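Local structure of endoglucanase (Thermotoga maritima, 1VHO) at residues F65-D69 with F200-E204; S176-L180 with V225-T229; V196-F200 with A211-Y216; T206-G210 with D287-L291; L300-P304 with D319-L323. The protein is of unknown function but is probably an aminopeptidase of the M42 type that uses two divalent metal ions per subunit. All blocks are in the same frame, centred on the assembly; numbering follows the deposited sequence.

Contact 1: residues F65-D69 with F200-E204; sequences FAHVD and FSVQE
Ser201 and Ala66 carry the backbone pairing that joins the ends of strands 195-201 and 61-67 as parallel neighbours. Ser201 N donates to Ala66 O at 2.9 Å, close to straight at 164° and entering almost in line with the carbonyl. One step on, the ladder gives out: Val68 N lies 3.1 Å from Ser201 O, but the angle at the hydrogen is only 127° and the bond is weak. As the chains part, a water takes over, donating to Ser201 O at 2.7 Å and accepting from Asp69 N.

The apolar contact belongs to the two branches of Val68. With chi1 at -55°, CG1 stands anti to the carbonyl carbon and meets Phe200 CB at 3.6 Å, whereas CG2 runs beside Val202 CG1, 3.8 Å away. Cutting Val68 back to an alanine removes both methyls and would probably leave Phe200 CB and Val202 CG1 without these partners, opening a gap between the two chains. Farther along, Asp69 OD2 lies 3.4 Å from the aliphatic Gln203 CG; its hydrogen bond goes to Ser21.

Glu204, the predicted proton acceptor, follows the strand, and the predicted site probably lies at the C-terminal ends of these strands. His67, a predicted zinc ligand, is hydrogen-bonded to Asp287 and shares one face of the sheet with Ser201, which meets Ala211 of helix 208-213. Ala66 and Phe200 point to the other face, where both pack on Leu180 of helix 171-187.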
# COMPACT_ATOMS: atom_id res chain seq x y z
N PHE A 65 -7.89 -7.88 -0.07
CA PHE A 65 -6.64 -7.71 -0.82
C PHE A 65 -6.00 -6.33 -0.63
O PHE A 65 -6.71 -5.32 -0.67
CB PHE A 65 -7.00 -7.81 -2.34
CG PHE A 65 -7.53 -9.15 -2.81
CD1 PHE A 65 -8.91 -9.40 -2.79
CD2 PHE A 65 -6.68 -10.13 -3.25
CE1 PHE A 65 -9.37 -10.64 -3.22
CE2 PHE A 65 -7.14 -11.37 -3.69
CZ PHE A 65 -8.52 -11.61 -3.67
N ALA A 66 -4.67 -6.27 -0.64
CA ALA A 66 -3.97 -4.97 -0.53
C ALA A 66 -2.63 -5.05 -1.28
O ALA A 66 -2.06 -6.15 -1.37
CB ALA A 66 -3.71 -4.65 0.94
N HIS A 67 -2.20 -3.95 -1.89
CA HIS A 67 -0.88 -3.94 -2.55
C HIS A 67 0.18 -3.67 -1.46
O HIS A 67 -0.15 -3.08 -0.41
CB HIS A 67 -0.81 -2.78 -3.56
CG HIS A 67 -1.75 -2.83 -4.71
ND1 HIS A 67 -1.45 -3.53 -5.87
CD2 HIS A 67 -2.97 -2.25 -4.90
CE1 HIS A 67 -2.44 -3.38 -6.73
NE2 HIS A 67 -3.36 -2.61 -6.17
N VAL A 68 1.45 -3.95 -1.74
CA VAL A 68 2.47 -3.75 -0.70
C VAL A 68 3.64 -2.88 -1.13
O VAL A 68 4.37 -2.42 -0.23
CB VAL A 68 3.08 -5.06 -0.17
CG1 VAL A 68 2.05 -6.06 0.34
CG2 VAL A 68 3.94 -5.75 -1.21
N ASP A 69 3.84 -2.69 -2.44
CA ASP A 69 5.01 -1.95 -2.89
C ASP A 69 4.96 -0.46 -2.73
O ASP A 69 3.99 0.19 -2.28
CB ASP A 69 5.35 -2.34 -4.37
CG ASP A 69 4.38 -1.77 -5.38
OD1 ASP A 69 3.27 -1.33 -4.99
OD2 ASP A 69 4.64 -1.73 -6.61
N PHE A 200 -1.65 -9.91 0.59
CA PHE A 200 -0.68 -8.82 0.47
C PHE A 200 0.09 -9.07 -0.83
O PHE A 200 1.06 -9.85 -0.89
CB PHE A 200 0.24 -8.80 1.70
CG PHE A 200 -0.48 -8.71 3.03
CD1 PHE A 200 -0.88 -9.86 3.69
CD2 PHE A 200 -0.78 -7.48 3.59
CE1 PHE A 200 -1.54 -9.78 4.92
CE2 PHE A 200 -1.47 -7.38 4.79
CZ PHE A 200 -1.85 -8.55 5.47
N SER A 201 -0.31 -8.42 -1.90
CA SER A 201 0.22 -8.58 -3.22
C SER A 201 1.42 -7.73 -3.60
O SER A 201 1.39 -6.51 -3.46
CB SER A 201 -0.91 -8.21 -4.24
OG SER A 201 -0.58 -8.67 -5.53
N VAL A 202 2.40 -8.42 -4.22
CA VAL A 202 3.58 -7.68 -4.69
C VAL A 202 3.35 -7.23 -6.12
O VAL A 202 2.41 -7.65 -6.81
CB VAL A 202 4.86 -8.51 -4.56
CG1 VAL A 202 5.11 -8.86 -3.10
CG2 VAL A 202 4.72 -9.79 -5.42
N GLN A 203 4.24 -6.39 -6.64
CA GLN A 203 4.07 -5.84 -7.96
C GLN A 203 4.04 -6.84 -9.11
O GLN A 203 3.25 -6.63 -10.04
CB GLN A 203 5.21 -4.83 -8.25
CG GLN A 203 4.79 -3.81 -9.32
CD GLN A 203 5.54 -4.07 -10.61
OE1 GLN A 203 6.41 -4.94 -10.64
NE2 GLN A 203 5.21 -3.31 -11.64
N GLU A 204 4.84 -7.89 -9.05
CA GLU A 204 4.91 -8.83 -10.15
C GLU A 204 3.77 -9.81 -10.31
O GLU A 204 3.92 -10.71 -11.16
CB GLU A 204 6.27 -9.55 -10.12
CG GLU A 204 7.40 -8.63 -10.59
CD GLU A 204 8.79 -9.21 -10.38
OE1 GLU A 204 8.91 -10.46 -10.26
OE2 GLU A 204 9.78 -8.45 -10.33
O HOH W 1 2.37 -4.36 -4.69

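Contact 2: residues S176-L180 with V225-T229; sequences SCGVL and VMDVT
Ser176 packs onto selenomethionine Met226 where helix 171-187 crosses over strand 222-229. The short segments pass 8.9 Å apart between axes, with directions 138° apart, and the close approach falls at Ser176. Its CB lies 3.6 Å from Met226 CB, and its OG is equally near that same carbon. The small size of the serine is consistent with so close a seating of the helix on the strand, Ser176 CA and Met226 CA being 6.0 Å apart.

Away from this point the packing slackens. The bend of Met226 at chi2 (-71°) sets its selenium 4.0 Å from Val179 CG1. Leu180 touches Met226 nearer the backbone, with CD2 4.1 Å from Met226 CG. On the polar side, Ser176 OG stays 3.7 Å from Asp227 O, and a water bridges them: it lies 2.8 Å from Ser176 OG and donates to Asp227 O at 2.9 Å. That single molecule links a buried hydroxyl to a strand carbonyl where no direct bond joins the segments.

The side chain of Asp227 leaves the strand away from the helix. It is a predicted zinc ligand, and in this structure its OD1 forms a salt bridge with Arg281 besides accepting a weak bond from Val228 N. The strand lies between 61-67 and 297-304 in the sheet. Helix 317-333 lies beside helix 171-187, with Leu323 reaching both Met226 and Val179, while Leu180 extends the packing to Val198 and Phe200 of strand 195-201.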
# COMPACT_ATOMS: atom_id res chain seq x y z
N SER A 176 -3.26 0.33 3.83
CA SER A 176 -4.12 -0.81 3.57
C SER A 176 -3.55 -2.11 4.14
O SER A 176 -4.29 -2.97 4.64
CB SER A 176 -4.32 -0.98 2.05
OG SER A 176 -5.04 0.17 1.53
N CYS A 177 -2.23 -2.27 4.08
CA CYS A 177 -1.56 -3.40 4.70
C CYS A 177 -1.89 -3.33 6.22
O CYS A 177 -2.22 -4.38 6.76
CB CYS A 177 0.00 -3.31 4.56
SG CYS A 177 0.45 -3.64 2.80
N GLY A 178 -1.82 -2.18 6.82
CA GLY A 178 -2.11 -1.96 8.25
C GLY A 178 -3.58 -2.39 8.54
O GLY A 178 -3.85 -3.06 9.53
N VAL A 179 -4.51 -2.00 7.67
CA VAL A 179 -5.92 -2.40 7.89
C VAL A 179 -6.03 -3.93 7.94
O VAL A 179 -6.61 -4.53 8.84
CB VAL A 179 -6.81 -1.96 6.69
CG1 VAL A 179 -8.23 -2.63 6.84
CG2 VAL A 179 -6.94 -0.47 6.58
N LEU A 180 -5.37 -4.61 6.97
CA LEU A 180 -5.50 -6.08 6.93
C LEU A 180 -4.82 -6.75 8.11
O LEU A 180 -5.32 -7.80 8.58
CB LEU A 180 -5.05 -6.60 5.56
CG LEU A 180 -5.88 -6.03 4.38
CD1 LEU A 180 -5.54 -6.81 3.12
CD2 LEU A 180 -7.39 -6.17 4.69
N VAL A 225 -11.51 -5.29 -1.94
CA VAL A 225 -10.21 -4.78 -2.37
C VAL A 225 -9.96 -3.46 -1.65
O VAL A 225 -10.84 -2.61 -1.64
CB VAL A 225 -10.16 -4.54 -3.90
CG1 VAL A 225 -8.93 -3.78 -4.34
CG2 VAL A 225 -10.28 -5.86 -4.64
N MSE A 226 -8.75 -3.29 -1.12
CA MSE A 226 -8.43 -2.07 -0.40
C MSE A 226 -7.79 -1.05 -1.35
O MSE A 226 -6.94 -1.44 -2.16
CB MSE A 226 -7.35 -2.38 0.65
CG MSE A 226 -7.70 -3.38 1.72
SE MSE A 226 -8.98 -2.64 2.93
CE MSE A 226 -10.60 -3.24 2.10
N ASP A 227 -8.03 0.21 -1.08
CA ASP A 227 -7.37 1.25 -1.87
C ASP A 227 -7.32 2.50 -0.98
O ASP A 227 -7.63 2.41 0.21
CB ASP A 227 -8.15 1.54 -3.15
CG ASP A 227 -7.28 2.04 -4.29
OD1 ASP A 227 -6.15 2.54 -4.08
OD2 ASP A 227 -7.72 1.94 -5.46
N VAL A 228 -6.84 3.59 -1.53
CA VAL A 228 -6.82 4.86 -0.79
C VAL A 228 -7.46 5.91 -1.72
O VAL A 228 -7.49 5.69 -2.94
CB VAL A 228 -5.42 5.35 -0.38
CG1 VAL A 228 -4.85 4.42 0.73
CG2 VAL A 228 -4.51 5.32 -1.60
N THR A 229 -7.96 6.98 -1.11
CA THR A 229 -8.55 8.04 -1.96
C THR A 229 -8.52 9.36 -1.23
O THR A 229 -8.32 9.47 -0.03
CB THR A 229 -10.04 7.67 -2.20
OG1 THR A 229 -10.59 8.48 -3.25
CG2 THR A 229 -10.88 7.93 -0.94
O HOH W 2 -7.65 0.52 2.38

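Contact 3: residues V196-F200 with A211-Y216; sequences VYVVF and ALTGAY
Tyr197 turns an edge of its ring toward the face of Tyr216 in a T-shaped (edge-to-face) pair, with centroids 5.4 Å apart and planes at 68°. The atom that arrives is Tyr197 CE2, standing over one face of the Tyr216 ring near its rim, 3.9 Å from Tyr216 CG. Both rings have further partners: Tyr197 stacks with Tyr53 and its hydroxyl is hydrogen-bonded to Lys61, while Tyr216 takes a cation-pi contact from Lys43 and a hydrogen bond between its hydroxyl and Glu41.

Next to the rings the contact is purely aliphatic. A chi1 of 168° turns CG of Leu212 away from its own amide nitrogen and sends CD1 into the angle between Tyr197 CB and Val199 CG2, the latter 4.0 Å away. The other methyl of Val199, CG1, faces Ala211 CB at 3.9 Å. After these helical residues the chain turns back on itself: Leu212 O accepts from both Ala215 N and Tyr216 N, at 3.1 and 3.0 Å, and this turn brings the Tyr216 ring round to the strand.

Helix 208-213 thus packs on the strand that precedes it, 195-201, and leads on to the parallel strand 222-229, with 61-67 lying between the two in the sheet. This is a beta-alpha-beta crossover; with helix 171-187 on the opposite face, it gives the layered alpha/beta build of zinc exopeptidases.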
# COMPACT_ATOMS: atom_id res chain seq x y z
N VAL A 196 -11.37 -16.76 6.15
CA VAL A 196 -10.84 -15.49 5.64
C VAL A 196 -9.47 -15.63 5.03
O VAL A 196 -8.58 -16.25 5.65
CB VAL A 196 -10.79 -14.48 6.80
CG1 VAL A 196 -10.10 -13.18 6.39
CG2 VAL A 196 -12.23 -14.17 7.28
N TYR A 197 -9.28 -15.03 3.86
CA TYR A 197 -8.00 -15.06 3.18
C TYR A 197 -7.56 -13.59 3.02
O TYR A 197 -8.31 -12.81 2.44
CB TYR A 197 -8.06 -15.71 1.82
CG TYR A 197 -8.42 -17.18 1.88
CD1 TYR A 197 -9.76 -17.55 2.08
CD2 TYR A 197 -7.45 -18.17 1.81
CE1 TYR A 197 -10.12 -18.87 2.16
CE2 TYR A 197 -7.81 -19.51 1.89
CZ TYR A 197 -9.13 -19.85 2.04
OH TYR A 197 -9.54 -21.17 2.10
N VAL A 198 -6.40 -13.27 3.58
CA VAL A 198 -5.91 -11.88 3.54
C VAL A 198 -4.71 -11.85 2.64
O VAL A 198 -3.68 -12.48 2.94
CB VAL A 198 -5.67 -11.40 4.97
CG1 VAL A 198 -5.22 -9.97 4.96
CG2 VAL A 198 -6.96 -11.52 5.81
N VAL A 199 -4.78 -11.06 1.56
CA VAL A 199 -3.74 -11.09 0.55
C VAL A 199 -2.95 -9.79 0.40
O VAL A 199 -3.51 -8.72 0.19
CB VAL A 199 -4.42 -11.40 -0.80
CG1 VAL A 199 -3.40 -11.50 -1.94
CG2 VAL A 199 -5.30 -12.66 -0.71
N PHE A 200 -1.65 -9.91 0.59
CA PHE A 200 -0.68 -8.82 0.47
C PHE A 200 0.09 -9.07 -0.83
O PHE A 200 1.06 -9.85 -0.89
CB PHE A 200 0.24 -8.80 1.70
CG PHE A 200 -0.48 -8.71 3.03
CD1 PHE A 200 -0.88 -9.86 3.69
CD2 PHE A 200 -0.78 -7.48 3.59
CE1 PHE A 200 -1.54 -9.78 4.92
CE2 PHE A 200 -1.47 -7.38 4.79
CZ PHE A 200 -1.85 -8.55 5.47
N ALA A 211 -2.75 -13.30 -7.45
CA ALA A 211 -1.91 -13.38 -6.25
C ALA A 211 -2.46 -14.45 -5.32
O ALA A 211 -1.75 -15.27 -4.75
CB ALA A 211 -1.87 -12.02 -5.54
N LEU A 212 -3.76 -14.36 -5.04
CA LEU A 212 -4.37 -15.33 -4.14
C LEU A 212 -4.17 -16.78 -4.58
O LEU A 212 -3.78 -17.60 -3.76
CB LEU A 212 -5.87 -15.02 -4.04
CG LEU A 212 -6.75 -16.08 -3.37
CD1 LEU A 212 -6.34 -16.30 -1.93
CD2 LEU A 212 -8.22 -15.65 -3.46
N THR A 213 -4.36 -17.06 -5.87
CA THR A 213 -4.23 -18.44 -6.35
C THR A 213 -2.81 -18.93 -6.47
O THR A 213 -2.56 -20.13 -6.60
CB THR A 213 -5.00 -18.73 -7.64
OG1 THR A 213 -4.66 -17.80 -8.66
CG2 THR A 213 -6.52 -18.61 -7.39
N GLY A 214 -1.83 -18.03 -6.24
CA GLY A 214 -0.42 -18.45 -6.25
C GLY A 214 -0.13 -19.18 -4.95
O GLY A 214 0.94 -19.77 -4.78
N ALA A 215 -1.06 -19.10 -3.99
CA ALA A 215 -0.99 -19.72 -2.71
C ALA A 215 -2.12 -20.71 -2.43
O ALA A 215 -1.90 -21.74 -1.82
CB ALA A 215 -1.04 -18.65 -1.59
N TYR A 216 -3.37 -20.35 -2.70
CA TYR A 216 -4.52 -21.21 -2.44
C TYR A 216 -5.43 -21.28 -3.65
O TYR A 216 -5.96 -20.27 -4.12
CB TYR A 216 -5.34 -20.68 -1.25
CG TYR A 216 -4.62 -20.74 0.08
CD1 TYR A 216 -4.62 -21.89 0.85
CD2 TYR A 216 -3.94 -19.61 0.53
CE1 TYR A 216 -3.95 -21.92 2.07
CE2 TYR A 216 -3.25 -19.63 1.74
CZ TYR A 216 -3.26 -20.79 2.49
OH TYR A 216 -2.58 -20.81 3.68

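Contact 4: residues T206-G210 with D287-L291; sequences TGCLG and DFVQL
Gln290 reaches from helix 289-293 to the amino-terminal turn of helix 208-213, whose N-cap position is Gly207, and links the two helices through its side-chain amide. The side chain is extended beyond CG (chi2 162°), which carries the amide across to the 206-210 turn. Its OE1 accepts from Gly210 N at 2.9 Å, the donor sitting above the carbonyl plane by 44°. Its NE2 donates to Thr206 OG1 at 2.7 Å, here within 13° of the amide plane. Oxygen and nitrogen are each committed, which fixes the rotation of the group. Gln290 OE1 also lies 3.0 Å from Gly207 CA, close packing that the lack of a side chain permits.

Around this core, Gln290 CB rests 3.7 Å from Leu209 CB, and Leu291 CD2 meets Leu209 CG at 4.0 Å. On the side nearer the predicted metal site, Cys208 SG packs on Asp287 CB at 3.3 Å. A cacodylate ion, probably from the crystallisation liquor, approaches the Cys208 side chain to about 2 Å between nearest atoms, consistent with an arsenic-thiol adduct.

Farther out, Leu291 continues onto Val225 of the sheet. A water completes the joint between the helices: it accepts from Leu209 N and also from Leu291 N, and donates to Asp287 O at 2.7 Å.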
# COMPACT_ATOMS: atom_id res chain seq x y z
N THR A 206 -0.13 -11.05 -11.50
CA THR A 206 -0.97 -10.70 -12.64
C THR A 206 -2.18 -9.89 -12.22
O THR A 206 -2.64 -9.02 -12.97
CB THR A 206 -1.41 -11.97 -13.40
OG1 THR A 206 -2.18 -12.82 -12.53
CG2 THR A 206 -0.18 -12.74 -13.85
N GLY A 207 -2.67 -10.11 -11.00
CA GLY A 207 -3.86 -9.37 -10.52
C GLY A 207 -4.18 -9.89 -9.11
O GLY A 207 -3.48 -10.78 -8.63
N CYS A 208 -5.26 -9.39 -8.50
CA CYS A 208 -5.61 -9.83 -7.15
C CYS A 208 -5.92 -11.31 -7.11
O CYS A 208 -5.41 -12.03 -6.24
CB CYS A 208 -6.76 -9.01 -6.56
SG CYS A 208 -6.55 -7.24 -6.43
N LEU A 209 -6.69 -11.84 -8.06
CA LEU A 209 -7.00 -13.28 -8.05
C LEU A 209 -5.73 -14.09 -8.29
O LEU A 209 -5.52 -15.14 -7.67
CB LEU A 209 -8.03 -13.65 -9.12
CG LEU A 209 -9.25 -14.48 -8.77
CD1 LEU A 209 -9.79 -15.21 -10.01
CD2 LEU A 209 -9.05 -15.45 -7.63
N GLY A 210 -4.89 -13.66 -9.23
CA GLY A 210 -3.64 -14.38 -9.48
C GLY A 210 -2.76 -14.41 -8.24
O GLY A 210 -2.10 -15.40 -7.93
N ASP A 287 -7.17 -3.92 -10.70
CA ASP A 287 -7.09 -5.08 -9.82
C ASP A 287 -8.35 -5.94 -9.88
O ASP A 287 -8.34 -7.09 -9.40
CB ASP A 287 -6.92 -4.57 -8.38
CG ASP A 287 -5.73 -3.65 -8.19
OD1 ASP A 287 -4.66 -3.89 -8.81
OD2 ASP A 287 -5.88 -2.69 -7.40
N PHE A 288 -9.43 -5.41 -10.43
CA PHE A 288 -10.70 -6.12 -10.52
C PHE A 288 -10.87 -6.96 -11.77
O PHE A 288 -11.84 -7.73 -11.83
CB PHE A 288 -11.85 -5.11 -10.42
CG PHE A 288 -11.96 -4.44 -9.07
CD1 PHE A 288 -10.99 -3.56 -8.63
CD2 PHE A 288 -13.04 -4.69 -8.24
CE1 PHE A 288 -11.07 -2.95 -7.40
CE2 PHE A 288 -13.14 -4.05 -7.01
CZ PHE A 288 -12.16 -3.19 -6.59
N VAL A 289 -9.98 -6.86 -12.76
CA VAL A 289 -10.10 -7.62 -13.99
C VAL A 289 -10.35 -9.10 -13.78
O VAL A 289 -11.40 -9.61 -14.21
CB VAL A 289 -8.93 -7.39 -14.95
CG1 VAL A 289 -8.99 -8.28 -16.18
CG2 VAL A 289 -8.84 -5.93 -15.37
N GLN A 290 -9.48 -9.84 -13.11
CA GLN A 290 -9.68 -11.27 -12.91
C GLN A 290 -10.91 -11.59 -12.08
O GLN A 290 -11.68 -12.51 -12.38
CB GLN A 290 -8.42 -11.92 -12.33
CG GLN A 290 -7.14 -11.73 -13.14
CD GLN A 290 -5.86 -11.99 -12.37
OE1 GLN A 290 -5.73 -11.67 -11.20
NE2 GLN A 290 -4.86 -12.60 -13.00
N LEU A 291 -11.14 -10.84 -11.00
CA LEU A 291 -12.26 -11.06 -10.11
C LEU A 291 -13.61 -11.02 -10.81
O LEU A 291 -14.46 -11.88 -10.59
CB LEU A 291 -12.23 -10.03 -8.96
CG LEU A 291 -11.12 -10.22 -7.93
CD1 LEU A 291 -11.03 -9.03 -6.99
CD2 LEU A 291 -11.36 -11.50 -7.12
O HOH W 3 -8.25 -9.73 -9.88

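Contact 5: residues L300-P304 with D319-L323; sequences LISIP and DVEEL
Ile303 and Asp319 mark the nearest backbone approach, where strand 300-304 and helix 319-323 run close to antiparallel, 157° between directions and 8.9 Å between axes. Ile303 makes its closest contacts through one methyl: bent at chi2 (-61°), its CD1 lies over the helix backbone, 3.4 Å from Asp319 O, and against Leu323 CD2 at 3.7 Å. Val320 CG2 is a little farther from that methyl. Two residues back along the strand, Ile301 CG2 meets Leu323 CD1 at 3.6 Å, so the leucine fork receives both isoleucines. A valine in place of Ile303 lacks CD1 and would probably leave a gap between the strand and the Asp319-Leu323 turn.

At the strand end the chemistry changes. Asp319 OD2 lies 3.5 Å from Pro304 CG, and a water donates to both Pro304 O, at 2.7 Å, and Asp319 OD2, at 2.8 Å. The carboxylate also takes backbone amides, OD1 from Gly245 and OD2 from Gly243. Apolar contact joins helix and strand, with no direct hydrogen bond, while the buried acid is met by neutral donors, consistent with a charge dispersed over backbone and water.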
# COMPACT_ATOMS: atom_id res chain seq x y z
N LEU A 300 -15.07 -2.33 -3.24
CA LEU A 300 -13.87 -1.51 -3.14
C LEU A 300 -14.06 -0.58 -1.94
O LEU A 300 -15.08 0.09 -1.82
CB LEU A 300 -13.65 -0.64 -4.37
CG LEU A 300 -12.43 0.33 -4.27
CD1 LEU A 300 -11.18 -0.53 -4.49
CD2 LEU A 300 -12.60 1.37 -5.36
N ILE A 301 -13.14 -0.62 -0.97
CA ILE A 301 -13.23 0.24 0.20
C ILE A 301 -11.87 0.93 0.36
O ILE A 301 -10.85 0.22 0.37
CB ILE A 301 -13.65 -0.47 1.49
CG1 ILE A 301 -14.97 -1.26 1.28
CG2 ILE A 301 -13.89 0.54 2.62
CD1 ILE A 301 -15.38 -2.13 2.41
N SER A 302 -11.88 2.22 0.58
CA SER A 302 -10.69 3.02 0.64
C SER A 302 -10.47 3.79 1.93
O SER A 302 -11.42 4.22 2.58
CB SER A 302 -10.72 4.09 -0.50
OG SER A 302 -10.69 3.40 -1.77
N ILE A 303 -9.17 3.99 2.21
CA ILE A 303 -8.77 4.82 3.37
C ILE A 303 -8.48 6.24 2.86
O ILE A 303 -7.74 6.40 1.87
CB ILE A 303 -7.49 4.20 3.97
CG1 ILE A 303 -7.82 2.90 4.72
CG2 ILE A 303 -6.83 5.20 4.93
CD1 ILE A 303 -8.78 3.01 5.89
N PRO A 304 -9.05 7.28 3.46
CA PRO A 304 -8.80 8.66 3.06
C PRO A 304 -7.30 8.96 3.27
O PRO A 304 -6.74 8.58 4.30
CB PRO A 304 -9.57 9.52 4.06
CG PRO A 304 -10.69 8.57 4.50
CD PRO A 304 -9.98 7.23 4.62
N ASP A 319 -9.36 5.87 10.91
CA ASP A 319 -10.04 5.35 9.74
C ASP A 319 -9.55 3.92 9.48
O ASP A 319 -10.27 3.03 8.99
CB ASP A 319 -9.73 6.20 8.47
CG ASP A 319 -10.41 7.56 8.53
OD1 ASP A 319 -11.48 7.72 9.20
OD2 ASP A 319 -9.85 8.48 7.91
N VAL A 320 -8.22 3.74 9.69
CA VAL A 320 -7.62 2.42 9.50
C VAL A 320 -8.23 1.40 10.44
O VAL A 320 -8.58 0.26 10.06
CB VAL A 320 -6.08 2.52 9.65
CG1 VAL A 320 -5.44 1.14 9.75
CG2 VAL A 320 -5.54 3.22 8.38
N GLU A 321 -8.29 1.75 11.74
CA GLU A 321 -8.87 0.81 12.71
C GLU A 321 -10.34 0.55 12.47
O GLU A 321 -10.78 -0.58 12.63
CB GLU A 321 -8.76 1.38 14.14
CG GLU A 321 -7.40 1.86 14.51
CD GLU A 321 -7.29 2.21 16.00
OE1 GLU A 321 -8.02 3.12 16.44
OE2 GLU A 321 -6.47 1.53 16.63
N GLU A 322 -11.13 1.62 12.19
CA GLU A 322 -12.55 1.41 11.94
C GLU A 322 -12.79 0.56 10.71
O GLU A 322 -13.69 -0.28 10.71
CB GLU A 322 -13.34 2.73 11.85
CG GLU A 322 -13.44 3.40 13.24
CD GLU A 322 -14.38 2.63 14.17
OE1 GLU A 322 -13.92 1.75 14.92
OE2 GLU A 322 -15.61 2.82 14.13
N LEU A 323 -11.96 0.70 9.65
CA LEU A 323 -12.13 -0.19 8.50
C LEU A 323 -11.87 -1.63 8.92
O LEU A 323 -12.55 -2.59 8.51
CB LEU A 323 -11.24 0.26 7.32
CG LEU A 323 -11.34 -0.62 6.07
CD1 LEU A 323 -12.82 -0.93 5.74
CD2 LEU A 323 -10.68 -0.01 4.84
O HOH W 4 -7.28 8.27 6.91

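In the fold
Contacts 1, 2, 3 and 5 all use the central mixed sheet, and their touching residues are mostly buried; contact 4 joins two short helices and is only partly buried. Contact 1 alone pairs strand with strand, and is the only one with backbone-to-backbone hydrogen bonds between its segments. Contacts 2 and 5, with centres 6 Å apart, set helices 171-187 and 317-333 on one face over adjacent strands, largely through apolar packing. Contact 3 packs the opposite face with aromatic and aliphatic groups, sharing strand 195-201 with contact 1 and helix 208-213 with contact 4. Contact 4 relies instead on side-chain polar bonds, and its Asp287 meets His67 of contact 1.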